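Local structure of GTN Reductase (Agrobacterium tumefaciens, 4JIP) at residues A[178-183]-A[230-235]. The protein probably acts as an FMN-dependent oxidoreductase of the NADH:flavin oxidoreductase (Old Yellow Enzyme-like) family. Sequence-based numbering, arbitrary orientation.
Sequences HAANGY and RLSPVT. With FMN (flavin mononucleotide), chain B; HBA (p-hydroxybenzaldehyde), chain C.
Ala180 packs its CB against CG of Arg230 at the C-terminal mouth of a TIM barrel, where neighbouring parallel strands 174-178 and 227-231 deliver Arg230 to the flavin and His178 to the ligand bound over it. Both side chains leave on the same face of the sheet. His178 and Asn181 hold the phenol oxygen of p-hydroxybenzaldehyde as a pair: NE2 of His178 donates to its O4 at 2.5 Å, a length too short to be taken literally, and ND2 of Asn181 gives a nearly straight bond to O4 at 2.9 Å. This His/Asn pair is the phenol-binding arrangement of Old Yellow Enzyme relatives. Arg230 serves the cofactor instead; its NH1 bonds to FMN O2 at 2.9 Å and to the ribityl O2', so the guanidinium lies by the pyrimidine end of the flavin and may help stabilise negative charge there. Gln97 and Asn305 also hydrogen-bond to the FMN.

In the second shell, ND1 of His178 accepts from Ala180 N (3.2 Å), which helps set the ring's rotation, with Trp99 stacked on it, and leaves NE2 to donate to the ligand. OD1 of Asn181 is taken by Thr271, which orients the amide with ND2 facing the phenol. Just beyond the parallel His178-Arg230 bridge, Ala179 N gives a weak bond to Arg230 O, and one water bridges Ala179 O and Ser232 N. The type I' turn from Ala180 to Tyr183 is tied down by Ser232, whose OG also pairs with Glu186 and accepts from Asn181 N at 2.8 Å, the N-H pointing almost straight at it (168°).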
# COMPACT_ATOMS: atom_id res chain seq x y z
N HIS A 178 0.15 -3.70 -3.26
CA HIS A 178 0.99 -3.59 -2.07
C HIS A 178 2.18 -4.57 -2.15
O HIS A 178 2.02 -5.78 -1.95
CB HIS A 178 0.17 -3.82 -0.79
CG HIS A 178 0.86 -3.37 0.46
ND1 HIS A 178 2.21 -3.10 0.52
CD2 HIS A 178 0.38 -3.13 1.71
CE1 HIS A 178 2.53 -2.71 1.75
NE2 HIS A 178 1.44 -2.73 2.49
N ALA A 179 3.35 -4.03 -2.46
CA ALA A 179 4.57 -4.82 -2.57
C ALA A 179 5.61 -4.30 -1.58
O ALA A 179 6.82 -4.47 -1.77
CB ALA A 179 5.12 -4.76 -4.00
N ALA A 180 5.13 -3.68 -0.51
CA ALA A 180 6.02 -2.97 0.39
C ALA A 180 5.92 -3.49 1.81
O ALA A 180 5.18 -4.43 2.09
CB ALA A 180 5.72 -1.47 0.34
N ASN A 181 6.71 -2.89 2.70
CA ASN A 181 6.57 -3.05 4.14
C ASN A 181 6.60 -4.49 4.67
O ASN A 181 5.89 -4.83 5.62
CB ASN A 181 5.31 -2.30 4.61
CG ASN A 181 5.37 -0.82 4.30
OD1 ASN A 181 6.46 -0.24 4.20
ND2 ASN A 181 4.21 -0.19 4.14
N GLY A 182 7.43 -5.33 4.06
CA GLY A 182 7.64 -6.68 4.56
C GLY A 182 6.47 -7.65 4.39
O GLY A 182 6.42 -8.69 5.06
N TYR A 183 5.53 -7.34 3.50
CA TYR A 183 4.42 -8.26 3.26
C TYR A 183 4.77 -9.31 2.20
O TYR A 183 5.94 -9.41 1.82
CB TYR A 183 3.12 -7.51 2.98
CG TYR A 183 2.72 -6.73 4.20
CD1 TYR A 183 2.24 -7.37 5.33
CD2 TYR A 183 2.91 -5.35 4.25
CE1 TYR A 183 1.91 -6.66 6.46
CE2 TYR A 183 2.59 -4.63 5.38
CZ TYR A 183 2.09 -5.29 6.48
OH TYR A 183 1.78 -4.57 7.60
N ARG A 230 3.21 -0.29 -4.83
CA ARG A 230 4.00 0.38 -3.80
C ARG A 230 5.25 -0.43 -3.47
O ARG A 230 5.16 -1.63 -3.26
CB ARG A 230 3.18 0.59 -2.52
CG ARG A 230 3.89 1.46 -1.49
CD ARG A 230 2.97 1.85 -0.34
NE ARG A 230 3.14 3.26 0.02
CZ ARG A 230 3.00 3.73 1.26
NH1 ARG A 230 2.69 2.91 2.25
NH2 ARG A 230 3.17 5.03 1.50
N LEU A 231 6.39 0.24 -3.45
CA LEU A 231 7.66 -0.39 -3.09
C LEU A 231 8.29 0.34 -1.90
O LEU A 231 8.03 1.52 -1.66
CB LEU A 231 8.62 -0.34 -4.28
CG LEU A 231 8.10 -1.02 -5.55
CD1 LEU A 231 8.92 -0.61 -6.77
CD2 LEU A 231 8.10 -2.52 -5.38
N SER A 232 9.11 -0.38 -1.15
CA SER A 232 9.82 0.19 -0.01
C SER A 232 11.18 -0.48 0.09
O SER A 232 11.35 -1.47 0.81
CB SER A 232 9.01 -0.03 1.26
OG SER A 232 8.68 -1.39 1.42
N PRO A 233 12.16 0.04 -0.65
CA PRO A 233 13.45 -0.63 -0.88
C PRO A 233 14.26 -1.02 0.37
O PRO A 233 14.92 -2.06 0.35
CB PRO A 233 14.23 0.39 -1.71
CG PRO A 233 13.16 1.15 -2.45
CD PRO A 233 12.01 1.25 -1.48
N VAL A 234 14.20 -0.22 1.43
CA VAL A 234 15.08 -0.44 2.58
C VAL A 234 14.35 -0.49 3.91
O VAL A 234 14.98 -0.51 4.97
CB VAL A 234 16.20 0.63 2.67
CG1 VAL A 234 17.00 0.68 1.38
CG2 VAL A 234 15.60 2.02 3.00
N THR A 235 13.03 -0.50 3.87
CA THR A 235 12.25 -0.51 5.10
C THR A 235 12.52 -1.77 5.96
O THR A 235 12.65 -2.88 5.45
CB THR A 235 10.74 -0.37 4.83
OG1 THR A 235 10.07 -0.09 6.06
CG2 THR A 235 10.18 -1.64 4.21
N1 FMN B . 1.19 1.58 4.45
C2 FMN B . 0.65 0.69 3.54
O2 FMN B . 1.23 0.44 2.48
N3 FMN B . -0.52 0.03 3.83
C4 FMN B . -1.20 0.32 4.99
O4 FMN B . -2.26 -0.27 5.24
C4A FMN B . -0.65 1.19 5.92
N5 FMN B . -1.28 1.42 7.13
C5A FMN B . -0.81 2.39 8.00
C6 FMN B . -1.56 2.74 9.13
C7 FMN B . -1.11 3.74 9.98
C7M FMN B . -1.90 4.08 11.20
C8 FMN B . 0.08 4.41 9.70
C8M FMN B . 0.59 5.48 10.63
C9 FMN B . 0.82 4.07 8.58
C9A FMN B . 0.37 3.07 7.71
N10 FMN B . 1.06 2.75 6.55
C10 FMN B . 0.53 1.85 5.64
C1' FMN B . 2.30 3.52 6.16
C2' FMN B . 1.96 4.88 5.54
O2' FMN B . 1.31 4.71 4.31
C3' FMN B . 3.22 5.72 5.34
O3' FMN B . 4.17 4.95 4.64
C4' FMN B . 3.81 6.18 6.67
O4' FMN B . 2.76 6.68 7.47
C5' FMN B . 4.87 7.27 6.49
O5' FMN B . 4.23 8.38 5.89
P FMN B . 3.99 9.77 6.69
O1P FMN B . 3.40 10.72 5.69
O2P FMN B . 3.04 9.54 7.84
O3P FMN B . 5.31 10.29 7.21
C1' HBA C . 0.46 -0.35 10.05
O1' HBA C . -0.54 -0.79 10.63
C1 HBA C . 0.80 -0.74 8.64
C2 HBA C . 0.03 -1.66 7.93
C3 HBA C . 0.38 -1.99 6.63
C4 HBA C . 1.49 -1.41 6.03
C5 HBA C . 2.26 -0.50 6.75
C6 HBA C . 1.90 -0.17 8.04
O4 HBA C . 1.85 -1.74 4.74
O HOH W 1 9.26 -3.15 -1.66